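Local coordinates for protein putative glycerophosphodiester phosphodiesterase (Galdieria sulphuraria, PDB 2O55) that is a putative member of the glycerophosphodiester phosphodiesterase family and is built on a TIM-barrel fold, at residues 191-197 against 213-219; 200-205 against 235-239. All blocks are in the same frame, centred on the assembly; numbering follows the deposited sequence.

Contact 1 (191-197 against 213-219). With SO4 (sulfate ion), chain B.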
# COMPACT_ATOMS: atom_id res chain seq x y z
N ASN A 191 3.21 -11.97 -7.41
CA ASN A 191 2.65 -13.06 -6.63
C ASN A 191 1.20 -12.79 -6.23
O ASN A 191 0.47 -13.70 -5.80
CB ASN A 191 3.53 -13.39 -5.42
CG ASN A 191 3.30 -12.43 -4.26
OD1 ASN A 191 3.45 -11.20 -4.40
ND2 ASN A 191 2.93 -12.98 -3.11
N GLY A 192 0.76 -11.56 -6.40
CA GLY A 192 -0.62 -11.23 -6.06
C GLY A 192 -1.24 -10.22 -7.00
O GLY A 192 -0.53 -9.55 -7.75
N VAL A 193 -2.56 -10.12 -6.94
CA VAL A 193 -3.36 -9.08 -7.61
C VAL A 193 -4.19 -8.33 -6.58
O VAL A 193 -4.54 -8.88 -5.51
CB VAL A 193 -4.34 -9.62 -8.69
CG1 VAL A 193 -3.61 -10.19 -9.88
CG2 VAL A 193 -5.30 -10.65 -8.11
N SER A 194 -4.53 -7.09 -6.92
CA SER A 194 -5.32 -6.25 -6.04
C SER A 194 -6.37 -5.44 -6.81
O SER A 194 -6.05 -4.74 -7.78
CB SER A 194 -4.41 -5.37 -5.20
OG SER A 194 -5.17 -4.41 -4.49
N MSE A 195 -7.62 -5.53 -6.37
CA MSE A 195 -8.70 -4.96 -7.17
C MSE A 195 -9.58 -4.08 -6.35
O MSE A 195 -9.77 -4.33 -5.17
CB MSE A 195 -9.57 -6.06 -7.75
CG MSE A 195 -8.97 -7.47 -7.57
SE MSE A 195 -7.89 -8.00 -9.09
CE MSE A 195 -9.25 -7.52 -10.43
N LEU A 196 -10.16 -3.08 -6.99
CA LEU A 196 -11.15 -2.24 -6.34
C LEU A 196 -12.42 -3.04 -6.06
O LEU A 196 -12.82 -3.93 -6.83
CB LEU A 196 -11.39 -0.93 -7.11
CG LEU A 196 -10.37 0.20 -6.87
CD1 LEU A 196 -8.89 -0.18 -7.10
CD2 LEU A 196 -10.73 1.40 -7.71
N PHE A 197 -13.03 -2.73 -4.93
CA PHE A 197 -14.14 -3.48 -4.44
C PHE A 197 -15.30 -3.48 -5.42
O PHE A 197 -15.83 -4.53 -5.72
CB PHE A 197 -14.57 -2.95 -3.07
CG PHE A 197 -15.74 -3.69 -2.47
CD1 PHE A 197 -16.94 -3.02 -2.20
CD2 PHE A 197 -15.65 -5.04 -2.16
CE1 PHE A 197 -18.02 -3.68 -1.63
CE2 PHE A 197 -16.73 -5.70 -1.59
CZ PHE A 197 -17.91 -5.03 -1.32
N LEU A 213 -2.31 -17.29 -7.30
CA LEU A 213 -2.04 -15.89 -6.95
C LEU A 213 -2.95 -15.42 -5.80
O LEU A 213 -4.10 -15.86 -5.70
CB LEU A 213 -2.29 -14.97 -8.14
CG LEU A 213 -1.53 -15.17 -9.45
CD1 LEU A 213 -2.16 -14.29 -10.49
CD2 LEU A 213 -0.03 -14.88 -9.35
N SER A 214 -2.46 -14.50 -4.96
CA SER A 214 -3.31 -13.99 -3.89
C SER A 214 -4.17 -12.80 -4.34
O SER A 214 -3.78 -12.03 -5.21
CB SER A 214 -2.48 -13.63 -2.65
OG SER A 214 -2.38 -12.23 -2.49
N VAL A 215 -5.35 -12.65 -3.74
CA VAL A 215 -6.25 -11.55 -4.08
C VAL A 215 -6.50 -10.63 -2.90
O VAL A 215 -6.77 -11.09 -1.78
CB VAL A 215 -7.58 -12.02 -4.61
CG1 VAL A 215 -8.54 -10.82 -4.76
CG2 VAL A 215 -7.38 -12.75 -5.91
N THR A 216 -6.42 -9.33 -3.18
CA THR A 216 -6.56 -8.31 -2.17
C THR A 216 -7.66 -7.36 -2.63
O THR A 216 -7.60 -6.82 -3.75
CB THR A 216 -5.24 -7.58 -2.00
OG1 THR A 216 -4.22 -8.53 -1.65
CG2 THR A 216 -5.33 -6.45 -0.98
N VAL A 217 -8.69 -7.17 -1.80
CA VAL A 217 -9.67 -6.13 -2.06
C VAL A 217 -9.12 -4.78 -1.62
O VAL A 217 -8.55 -4.62 -0.52
CB VAL A 217 -10.98 -6.36 -1.32
CG1 VAL A 217 -11.97 -5.27 -1.66
CG2 VAL A 217 -11.54 -7.72 -1.69
N TRP A 218 -9.30 -3.80 -2.50
CA TRP A 218 -8.81 -2.46 -2.27
C TRP A 218 -10.02 -1.53 -2.07
O TRP A 218 -10.92 -1.48 -2.92
CB TRP A 218 -7.96 -2.04 -3.47
CG TRP A 218 -7.38 -0.67 -3.38
CD1 TRP A 218 -8.02 0.52 -3.65
CD2 TRP A 218 -6.04 -0.33 -3.02
NE1 TRP A 218 -7.15 1.57 -3.48
CE2 TRP A 218 -5.93 1.08 -3.09
CE3 TRP A 218 -4.91 -1.08 -2.65
CZ2 TRP A 218 -4.75 1.76 -2.79
CZ3 TRP A 218 -3.72 -0.40 -2.36
CH2 TRP A 218 -3.65 1.00 -2.43
N MSE A 219 -10.05 -0.82 -0.94
CA MSE A 219 -11.08 0.21 -0.73
C MSE A 219 -10.49 1.59 -1.02
O MSE A 219 -9.58 2.03 -0.33
CB MSE A 219 -11.65 0.17 0.69
CG MSE A 219 -12.07 -1.21 1.18
SE MSE A 219 -13.58 -1.98 0.22
CE MSE A 219 -13.93 -3.44 1.40
S SO4 B . -6.69 5.37 -3.17
O1 SO4 B . -7.60 4.42 -3.78
O2 SO4 B . -7.31 6.67 -3.26
O3 SO4 B . -6.57 5.07 -1.76
O4 SO4 B . -5.35 5.34 -3.77
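Val193 and Ser214 begin the tight part of this contact, where strands 192-196 and 214-218 run parallel. Val193 N donates to Ser214 O over 2.9 Å, nearly straight at 172°. The pairing continues with Thr216 N to Val193 O, Met195 N to Thr216 O and Trp218 N to Met195 O. Ser214 N to Asn191 O and Phe197 N to Trp218 O close the two ends, both longer at 3.2 Å. Each carbonyl of Val193 and Met195 also receives a CA-H, from Val215 and Val217.

One face of the sheet carries Val193, Met195, Val215 and Val217. Here Val193 CG2 meets Val215 CG2 at 3.7 Å, the two valines crossing at a slant. Helix 181-187 covers Val193 and Leu213. The strands are neighbours in the curled sheet of a TIM barrel and are joined through helix 202-210, a beta-alpha-beta crossover.

The other face carries Ser194, Thr216, Leu196 and Trp218. Leu196 lies beside Trp218, pointing the same way, with its CD1 3.6 Å from Trp218 CD1. CG of Trp218 is anti to its backbone N (chi1 -180°), and the indole leads away from strand 192-196. Its NE1 gives a straight bond of 2.9 Å to sulfate O1, at the edge of the ring. Arg13 and His56 also bind this sulfate, which probably came from the crystallisation liquor.

The side more open to solvent lies at and just past the C-terminal ends of the strands, where Leu196 and Phe197 are partly exposed. Selenomethionine Met219 runs alongside Phe197 in a Met-aromatic contact, its SE 4.5 Å from the ring centroid and oblique to it. Its CE lies over one ring face, toward the rim. Val217 CG1 touches Phe197 CD2, and Cys233 and Asp229 of helix 227-236 also touch the Phe197 side chain.

Contact 2 (200-205 against 235-239)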
# COMPACT_ATOMS: atom_id res chain seq x y z
N LEU A 200 -15.14 -6.28 -8.66
CA LEU A 200 -14.56 -7.59 -8.29
C LEU A 200 -15.58 -8.72 -8.20
O LEU A 200 -16.46 -8.72 -7.34
CB LEU A 200 -13.68 -7.51 -7.03
CG LEU A 200 -12.96 -8.85 -6.74
CD1 LEU A 200 -11.95 -9.24 -7.83
CD2 LEU A 200 -12.31 -8.90 -5.36
N THR A 201 -15.40 -9.69 -9.08
CA THR A 201 -16.26 -10.84 -9.27
C THR A 201 -15.78 -12.01 -8.46
O THR A 201 -14.59 -12.15 -8.27
CB THR A 201 -16.14 -11.32 -10.71
OG1 THR A 201 -16.18 -10.19 -11.56
CG2 THR A 201 -17.26 -12.26 -11.10
N LYS A 202 -16.71 -12.85 -8.02
CA LYS A 202 -16.40 -14.22 -7.55
C LYS A 202 -15.46 -14.95 -8.52
O LYS A 202 -14.46 -15.54 -8.11
CB LYS A 202 -17.68 -15.06 -7.42
CG LYS A 202 -18.78 -14.49 -6.49
CD LYS A 202 -19.41 -15.62 -5.59
CE LYS A 202 -18.34 -16.20 -4.57
NZ LYS A 202 -17.48 -17.36 -5.32
N GLU A 203 -15.79 -14.91 -9.81
CA GLU A 203 -15.04 -15.59 -10.84
C GLU A 203 -13.61 -15.07 -11.03
O GLU A 203 -12.71 -15.86 -11.32
CB GLU A 203 -15.83 -15.61 -12.15
CG GLU A 203 -15.01 -15.79 -13.45
CD GLU A 203 -14.69 -14.45 -14.17
OE1 GLU A 203 -13.50 -14.22 -14.50
OE2 GLU A 203 -15.64 -13.65 -14.42
N GLN A 204 -13.37 -13.77 -10.87
CA GLN A 204 -11.97 -13.27 -10.88
C GLN A 204 -11.11 -13.82 -9.72
O GLN A 204 -9.97 -14.28 -9.93
CB GLN A 204 -11.92 -11.76 -10.89
CG GLN A 204 -12.49 -11.14 -12.15
CD GLN A 204 -13.20 -9.85 -11.84
OE1 GLN A 204 -13.64 -9.64 -10.71
NE2 GLN A 204 -13.32 -8.99 -12.82
N VAL A 205 -11.65 -13.79 -8.50
CA VAL A 205 -11.01 -14.43 -7.36
C VAL A 205 -10.57 -15.88 -7.69
O VAL A 205 -9.47 -16.29 -7.35
CB VAL A 205 -11.90 -14.35 -6.08
CG1 VAL A 205 -11.15 -14.85 -4.88
CG2 VAL A 205 -12.34 -12.92 -5.82
N GLU A 235 -17.85 -13.67 1.10
CA GLU A 235 -18.47 -14.38 -0.01
C GLU A 235 -17.50 -14.55 -1.18
O GLU A 235 -17.38 -15.63 -1.72
CB GLU A 235 -19.77 -13.68 -0.46
CG GLU A 235 -20.82 -13.62 0.67
CD GLU A 235 -22.28 -13.39 0.19
OE1 GLU A 235 -22.68 -13.85 -0.91
OE2 GLU A 235 -23.06 -12.78 0.96
N LEU A 236 -16.80 -13.48 -1.52
CA LEU A 236 -15.78 -13.51 -2.57
C LEU A 236 -14.60 -14.42 -2.27
O LEU A 236 -13.98 -14.94 -3.19
CB LEU A 236 -15.23 -12.11 -2.79
CG LEU A 236 -16.14 -11.13 -3.50
CD1 LEU A 236 -15.53 -9.74 -3.38
CD2 LEU A 236 -16.29 -11.54 -4.94
N GLN A 237 -14.26 -14.58 -0.99
CA GLN A 237 -13.13 -15.41 -0.56
C GLN A 237 -11.76 -14.81 -0.92
O GLN A 237 -10.81 -15.54 -1.20
CB GLN A 237 -13.27 -16.86 -1.07
CG GLN A 237 -14.40 -17.69 -0.46
CD GLN A 237 -13.89 -18.82 0.44
OE1 GLN A 237 -13.41 -18.57 1.56
NE2 GLN A 237 -13.99 -20.08 -0.04
N VAL A 238 -11.66 -13.49 -0.91
CA VAL A 238 -10.39 -12.77 -1.04
C VAL A 238 -9.43 -13.13 0.09
O VAL A 238 -9.87 -13.61 1.14
CB VAL A 238 -10.60 -11.25 -1.03
CG1 VAL A 238 -11.58 -10.87 -2.12
CG2 VAL A 238 -11.10 -10.76 0.33
N ASP A 239 -8.14 -12.89 -0.13
CA ASP A 239 -7.08 -13.19 0.85
C ASP A 239 -6.81 -12.04 1.81
O ASP A 239 -6.51 -12.26 2.98
CB ASP A 239 -5.81 -13.58 0.12
CG ASP A 239 -6.02 -14.78 -0.78
OD1 ASP A 239 -6.30 -15.90 -0.26
OD2 ASP A 239 -5.95 -14.61 -2.01
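Leu236 reaches from the end of helix 227-236 to the start of helix 202-210, and its two methyls part company. CD2 lies against the backbone there, 3.4 Å from Lys202 N. CD1 meets Leu200 CD2 at 3.9 Å, the two leucines at a slant to each other. The same Leu200 methyl touches Val238 CG1, also obliquely. It therefore bridges Leu236 and Val238.

Val205 approaches from the first turn of its helix. With chi1 at -173°, it swings CG1 out from the backbone N and over to the carbonyl of Leu236, 3.3 Å from Leu236 O. Its CG2 faces Leu236 CB and Val238 CG1 more loosely, each at 4.3 Å.

Lys202 marks the exposed edge. Its bent chain passes Leu236 with CG and runs on to the backbone at Glu235.

No hydrogen bond links the two segments. Gln237, just after helix 227-236, takes positive phi (70°) and turns the chain away from it. Its OE1 accepts from Ile5 N.

Leu200 and Val238 also pack on Val217 of strand 214-218. This is helix-end and loop packing on the outer layer of a TIM barrel, where successive helices lie side by side around the sheet.

How the contacts relate
Contact 1 is mostly buried and belongs to the barrel wall. Contact 2 is partly buried and lies farther out, among the surrounding helices. Their centres are about 9 Å apart. Helix 202-210 ties them together: it connects the two strands of contact 1 and, with the loop before it, supplies one side of contact 2. Contact 1 combines a ladder of backbone hydrogen bonds with side-chain packing on both faces. In contact 2 apolar side chains meet each other and backbone atoms. The two also touch directly. Val217 CG2 packs on Val238 CG1, and Met195 CG on Leu200 CD1. Asp239 OD2 probably accepts a hydrogen bond from Val215 N at 2.7 Å. His209 NE2 is also hydrogen-bonded to that oxygen.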